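Local atomic coordinates of cellobiose 2-epimerase (Spirochaeta thermophila DSM 6192, PDB entry 5ZIG), a protein that probably catalyses the reversible epimerization of cellobiose to 4-O-beta-D-glucopyranosyl-D-mannose, as a member of the N-acylglucosamine 2-epimerase family. Residues Leu7-Leu18 and Leu338-Met349. Residues are numbered along the deposited sequence; the frame is centred on the assembly and turned at random.
Sequences LRPTLRQIRSEL and LDHACTVWRFIM
In Trp-345 a trans first torsion (chi1 -180°) swings the indole toward helix 7-31, while the extended Glu-17 chain (chi2 176°) brings its carboxylate to the ring edge, between the axes of segments 7-18 and 338-349, which approach to 11.2 Å and run 40° apart. Trp-345 NE1 donates to Glu-17 OE1 over 2.9 Å; the acceptor lies in the ring plane and uses its anti lone pair, although the bond is bent. Glu-17 OE2 accepts from Gln-13 NE2 at 2.6 Å, one helical turn back, so each carboxylate oxygen has a donor. Over one face of the Trp-345 indole, Leu-18 CD2 sits 3.4 Å from the six-membered ring centroid, and Ile-14 CG2 makes a second CH-pi contact above the five-membered ring. Met-349 CG, one turn on, covers the opposite face toward its rim, while its CE reaches Glu-17 CB. Nearer the helix starts, Cys-342 is a knob among Leu-7, Thr-10, Leu-11 and Ile-14, its SG 3.5 Å from Ile-14 CD1. Helix 384-402 backs Leu-11, Ile-14 and Leu-18 in this family's (alpha/alpha)6 barrel. A leucine in place of Trp-345 would probably leave Glu-17 OE1 without its indole donor and open a gap beneath Leu-18. Apolar packing thus sets the ring's faces, and one directional bond from buried indole to partly exposed carboxylate probably fixes its rotation.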
loop_
_atom_site.group_PDB
_atom_site.type_symbol
_atom_site.label_atom_id
_atom_site.label_comp_id
_atom_site.label_asym_id
_atom_site.label_seq_id
_atom_site.Cartn_x
_atom_site.Cartn_y
_atom_site.Cartn_z
ATOM N N LEU A 7 -27.141 9.791 4.560
ATOM C CA LEU A 7 -25.734 9.443 4.648
ATOM C C LEU A 7 -24.919 10.514 5.360
ATOM O O LEU A 7 -23.797 10.225 5.809
ATOM C CB LEU A 7 -25.173 9.186 3.246
ATOM C CG LEU A 7 -25.247 7.709 2.840
ATOM C CD1 LEU A 7 -24.943 7.512 1.346
ATOM C CD2 LEU A 7 -24.295 6.875 3.712
ATOM N N ARG A 8 -25.468 11.728 5.506
ATOM C CA ARG A 8 -24.641 12.832 5.989
ATOM C C ARG A 8 -24.238 12.665 7.450
ATOM O O ARG A 8 -23.036 12.776 7.752
ATOM C CB ARG A 8 -25.333 14.173 5.718
ATOM C CG ARG A 8 -24.846 14.791 4.429
ATOM C CD ARG A 8 -25.374 16.179 4.163
ATOM N NE ARG A 8 -24.820 16.652 2.906
ATOM C CZ ARG A 8 -23.736 17.415 2.807
ATOM N NH1 ARG A 8 -23.085 17.802 3.899
ATOM N NH2 ARG A 8 -23.310 17.799 1.611
ATOM N N PRO A 9 -25.143 12.380 8.394
ATOM C CA PRO A 9 -24.661 12.136 9.765
ATOM C C PRO A 9 -23.764 10.901 9.883
ATOM O O PRO A 9 -22.839 10.907 10.702
ATOM C CB PRO A 9 -25.959 12.009 10.588
ATOM C CG PRO A 9 -27.054 11.815 9.599
ATOM C CD PRO A 9 -26.615 12.414 8.315
ATOM N N THR A 10 -24.001 9.850 9.090
ATOM C CA THR A 10 -23.117 8.685 9.102
ATOM C C THR A 10 -21.696 9.056 8.673
ATOM O O THR A 10 -20.715 8.619 9.289
ATOM C CB THR A 10 -23.673 7.599 8.179
ATOM O OG1 THR A 10 -25.106 7.603 8.242
ATOM C CG2 THR A 10 -23.149 6.219 8.565
ATOM N N LEU A 11 -21.568 9.865 7.613
ATOM C CA LEU A 11 -20.243 10.239 7.134
ATOM C C LEU A 11 -19.521 11.114 8.151
ATOM O O LEU A 11 -18.320 10.932 8.388
ATOM C CB LEU A 11 -20.352 10.952 5.782
ATOM C CG LEU A 11 -20.836 10.091 4.612
ATOM C CD1 LEU A 11 -21.016 10.937 3.347
ATOM C CD2 LEU A 11 -19.874 8.928 4.345
ATOM N N ARG A 12 -20.234 12.066 8.763
ATOM C CA ARG A 12 -19.626 12.898 9.802
ATOM C C ARG A 12 -19.142 12.044 10.960
ATOM O O ARG A 12 -18.095 12.319 11.557
ATOM C CB ARG A 12 -20.631 13.924 10.335
ATOM C CG ARG A 12 -21.215 14.884 9.304
ATOM C CD ARG A 12 -21.739 16.130 10.009
ATOM N NE ARG A 12 -22.921 15.790 10.804
ATOM C CZ ARG A 12 -24.153 15.836 10.326
ATOM N NH1 ARG A 12 -24.356 16.201 9.062
ATOM N NH2 ARG A 12 -25.184 15.523 11.104
ATOM N N GLN A 13 -19.918 11.024 11.314
ATOM C CA GLN A 13 -19.501 10.115 12.365
ATOM C C GLN A 13 -18.196 9.406 11.981
ATOM O O GLN A 13 -17.225 9.407 12.751
ATOM C CB GLN A 13 -20.636 9.127 12.656
ATOM C CG GLN A 13 -20.385 8.123 13.788
ATOM C CD GLN A 13 -19.838 8.767 15.039
ATOM O OE1 GLN A 13 -20.135 9.929 15.342
ATOM N NE2 GLN A 13 -19.027 8.015 15.784
ATOM N N ILE A 14 -18.146 8.836 10.773
ATOM C CA ILE A 14 -16.978 8.052 10.354
ATOM C C ILE A 14 -15.740 8.933 10.256
ATOM O O ILE A 14 -14.635 8.539 10.659
ATOM C CB ILE A 14 -17.277 7.337 9.025
ATOM C CG1 ILE A 14 -18.301 6.239 9.305
ATOM C CG2 ILE A 14 -15.947 6.802 8.343
ATOM C CD1 ILE A 14 -18.977 5.684 8.083
ATOM N N ARG A 15 -15.908 10.142 9.730
ATOM C CA ARG A 15 -14.808 11.089 9.671
ATOM C C ARG A 15 -14.151 11.250 11.038
ATOM O O ARG A 15 -12.918 11.255 11.156
ATOM C CB ARG A 15 -15.337 12.424 9.141
ATOM C CG ARG A 15 -14.318 13.333 8.580
ATOM C CD ARG A 15 -13.541 14.066 9.650
ATOM N NE ARG A 15 -12.609 14.985 9.010
ATOM C CZ ARG A 15 -11.513 15.465 9.578
ATOM N NH1 ARG A 15 -11.178 15.113 10.825
ATOM N NH2 ARG A 15 -10.761 16.312 8.885
ATOM N N SER A 16 -14.967 11.406 12.086
ATOM C CA SER A 16 -14.411 11.624 13.414
ATOM C C SER A 16 -13.703 10.376 13.940
ATOM O O SER A 16 -12.668 10.492 14.602
ATOM C CB SER A 16 -15.517 12.077 14.371
ATOM O OG SER A 16 -16.219 10.957 14.866
ATOM N N GLU A 17 -14.222 9.181 13.638
ATOM C CA GLU A 17 -13.556 7.950 14.060
ATOM C C GLU A 17 -12.255 7.748 13.293
ATOM O O GLU A 17 -11.264 7.266 13.854
ATOM C CB GLU A 17 -14.484 6.752 13.863
ATOM C CG GLU A 17 -15.870 6.995 14.470
ATOM C CD GLU A 17 -16.873 5.874 14.222
ATOM O OE1 GLU A 17 -16.661 5.047 13.316
ATOM O OE2 GLU A 17 -17.886 5.826 14.946
ATOM N N LEU A 18 -12.245 8.114 12.007
ATOM C CA LEU A 18 -11.008 8.090 11.237
ATOM C C LEU A 18 -9.936 8.921 11.921
ATOM O O LEU A 18 -8.791 8.475 12.063
ATOM C CB LEU A 18 -11.265 8.585 9.812
ATOM C CG LEU A 18 -12.171 7.712 8.945
ATOM C CD1 LEU A 18 -12.554 8.401 7.647
ATOM C CD2 LEU A 18 -11.528 6.388 8.651
ATOM N N LEU A 338 -20.957 4.237 -1.011
ATOM C CA LEU A 338 -20.778 4.772 0.334
ATOM C C LEU A 338 -21.365 3.835 1.390
ATOM O O LEU A 338 -20.795 3.693 2.479
ATOM C CB LEU A 338 -21.413 6.161 0.436
ATOM C CG LEU A 338 -20.780 7.283 -0.394
ATOM C CD1 LEU A 338 -21.482 8.618 -0.177
ATOM C CD2 LEU A 338 -19.275 7.390 -0.095
ATOM N N ASP A 339 -22.515 3.210 1.097
ATOM C CA ASP A 339 -23.065 2.196 1.993
ATOM C C ASP A 339 -22.021 1.123 2.279
ATOM O O ASP A 339 -21.822 0.706 3.431
ATOM C CB ASP A 339 -24.315 1.548 1.378
ATOM C CG ASP A 339 -25.496 2.517 1.227
ATOM O OD1 ASP A 339 -25.606 3.465 2.024
ATOM O OD2 ASP A 339 -26.316 2.328 0.304
ATOM N N HIS A 340 -21.342 0.684 1.225
ATOM C CA HIS A 340 -20.332 -0.353 1.340
ATOM C C HIS A 340 -19.166 0.113 2.211
ATOM O O HIS A 340 -18.809 -0.548 3.190
ATOM C CB HIS A 340 -19.891 -0.758 -0.075
ATOM C CG HIS A 340 -20.961 -1.481 -0.851
ATOM N ND1 HIS A 340 -21.844 -2.369 -0.263
ATOM C CD2 HIS A 340 -21.287 -1.451 -2.166
ATOM C CE1 HIS A 340 -22.654 -2.862 -1.185
ATOM N NE2 HIS A 340 -22.335 -2.323 -2.349
ATOM N N ALA A 341 -18.587 1.276 1.890
ATOM C CA ALA A 341 -17.534 1.858 2.721
ATOM C C ALA A 341 -17.944 1.909 4.191
ATOM O O ALA A 341 -17.222 1.424 5.067
ATOM C CB ALA A 341 -17.185 3.261 2.233
ATOM N N CYS A 342 -19.089 2.534 4.479
ATOM C CA CYS A 342 -19.590 2.566 5.849
ATOM C C CYS A 342 -19.650 1.164 6.446
ATOM O O CYS A 342 -19.233 0.957 7.588
ATOM C CB CYS A 342 -20.971 3.239 5.905
ATOM S SG CYS A 342 -21.067 4.985 5.303
ATOM N N THR A 343 -20.151 0.190 5.680
ATOM C CA THR A 343 -20.220 -1.190 6.163
ATOM C C THR A 343 -18.839 -1.732 6.496
ATOM O O THR A 343 -18.643 -2.365 7.542
ATOM C CB THR A 343 -20.900 -2.077 5.113
ATOM O OG1 THR A 343 -22.294 -1.767 5.060
ATOM C CG2 THR A 343 -20.733 -3.562 5.444
ATOM N N VAL A 344 -17.871 -1.516 5.600
ATOM C CA VAL A 344 -16.520 -2.010 5.840
ATOM C C VAL A 344 -15.924 -1.321 7.057
ATOM O O VAL A 344 -15.290 -1.967 7.900
ATOM C CB VAL A 344 -15.646 -1.823 4.578
ATOM C CG1 VAL A 344 -14.156 -1.899 4.927
ATOM C CG2 VAL A 344 -15.998 -2.888 3.551
ATOM N N TRP A 345 -16.153 -0.009 7.195
ATOM C CA TRP A 345 -15.542 0.718 8.305
ATOM C C TRP A 345 -16.101 0.249 9.642
ATOM O O TRP A 345 -15.361 0.132 10.627
ATOM C CB TRP A 345 -15.753 2.230 8.159
ATOM C CG TRP A 345 -15.111 2.953 9.310
ATOM C CD1 TRP A 345 -15.740 3.534 10.375
ATOM C CD2 TRP A 345 -13.704 3.112 9.541
ATOM N NE1 TRP A 345 -14.810 4.070 11.247
ATOM C CE2 TRP A 345 -13.556 3.815 10.763
ATOM C CE3 TRP A 345 -12.552 2.734 8.828
ATOM C CZ2 TRP A 345 -12.307 4.149 11.285
ATOM C CZ3 TRP A 345 -11.324 3.069 9.345
ATOM C CH2 TRP A 345 -11.207 3.757 10.574
ATOM N N ARG A 346 -17.410 -0.008 9.693
ATOM C CA ARG A 346 -18.023 -0.564 10.892
ATOM C C ARG A 346 -17.389 -1.903 11.250
ATOM O O ARG A 346 -17.103 -2.172 12.424
ATOM C CB ARG A 346 -19.539 -0.704 10.670
ATOM C CG ARG A 346 -20.350 -1.023 11.914
ATOM C CD ARG A 346 -19.959 -0.127 13.077
ATOM N NE ARG A 346 -20.830 -0.332 14.230
ATOM C CZ ARG A 346 -20.570 0.131 15.448
ATOM N NH1 ARG A 346 -19.457 0.826 15.661
ATOM N NH2 ARG A 346 -21.422 -0.098 16.447
ATOM N N PHE A 347 -17.139 -2.747 10.247
ATOM C CA PHE A 347 -16.485 -4.019 10.516
ATOM C C PHE A 347 -15.116 -3.798 11.157
ATOM O O PHE A 347 -14.769 -4.452 12.152
ATOM C CB PHE A 347 -16.360 -4.835 9.226
ATOM C CG PHE A 347 -15.866 -6.229 9.459
ATOM C CD1 PHE A 347 -16.750 -7.234 9.844
ATOM C CD2 PHE A 347 -14.501 -6.525 9.341
ATOM C CE1 PHE A 347 -16.303 -8.507 10.093
ATOM C CE2 PHE A 347 -14.042 -7.792 9.582
ATOM C CZ PHE A 347 -14.945 -8.796 9.960
ATOM N N ILE A 348 -14.348 -2.850 10.615
ATOM C CA ILE A 348 -13.027 -2.534 11.148
ATOM C C ILE A 348 -13.131 -2.075 12.592
ATOM O O ILE A 348 -12.397 -2.549 13.468
ATOM C CB ILE A 348 -12.341 -1.460 10.286
ATOM C CG1 ILE A 348 -12.109 -1.951 8.861
ATOM C CG2 ILE A 348 -11.031 -1.017 10.932
ATOM C CD1 ILE A 348 -11.731 -0.813 7.900
ATOM N N MET A 349 -14.002 -1.095 12.847
ATOM C CA MET A 349 -14.170 -0.587 14.209
ATOM C C MET A 349 -14.637 -1.680 15.168
ATOM O O MET A 349 -14.196 -1.730 16.323
ATOM C CB MET A 349 -15.171 0.576 14.220
ATOM C CG MET A 349 -14.642 1.860 13.574
ATOM S SD MET A 349 -13.254 2.586 14.461
ATOM C CE MET A 349 -14.072 3.517 15.752
#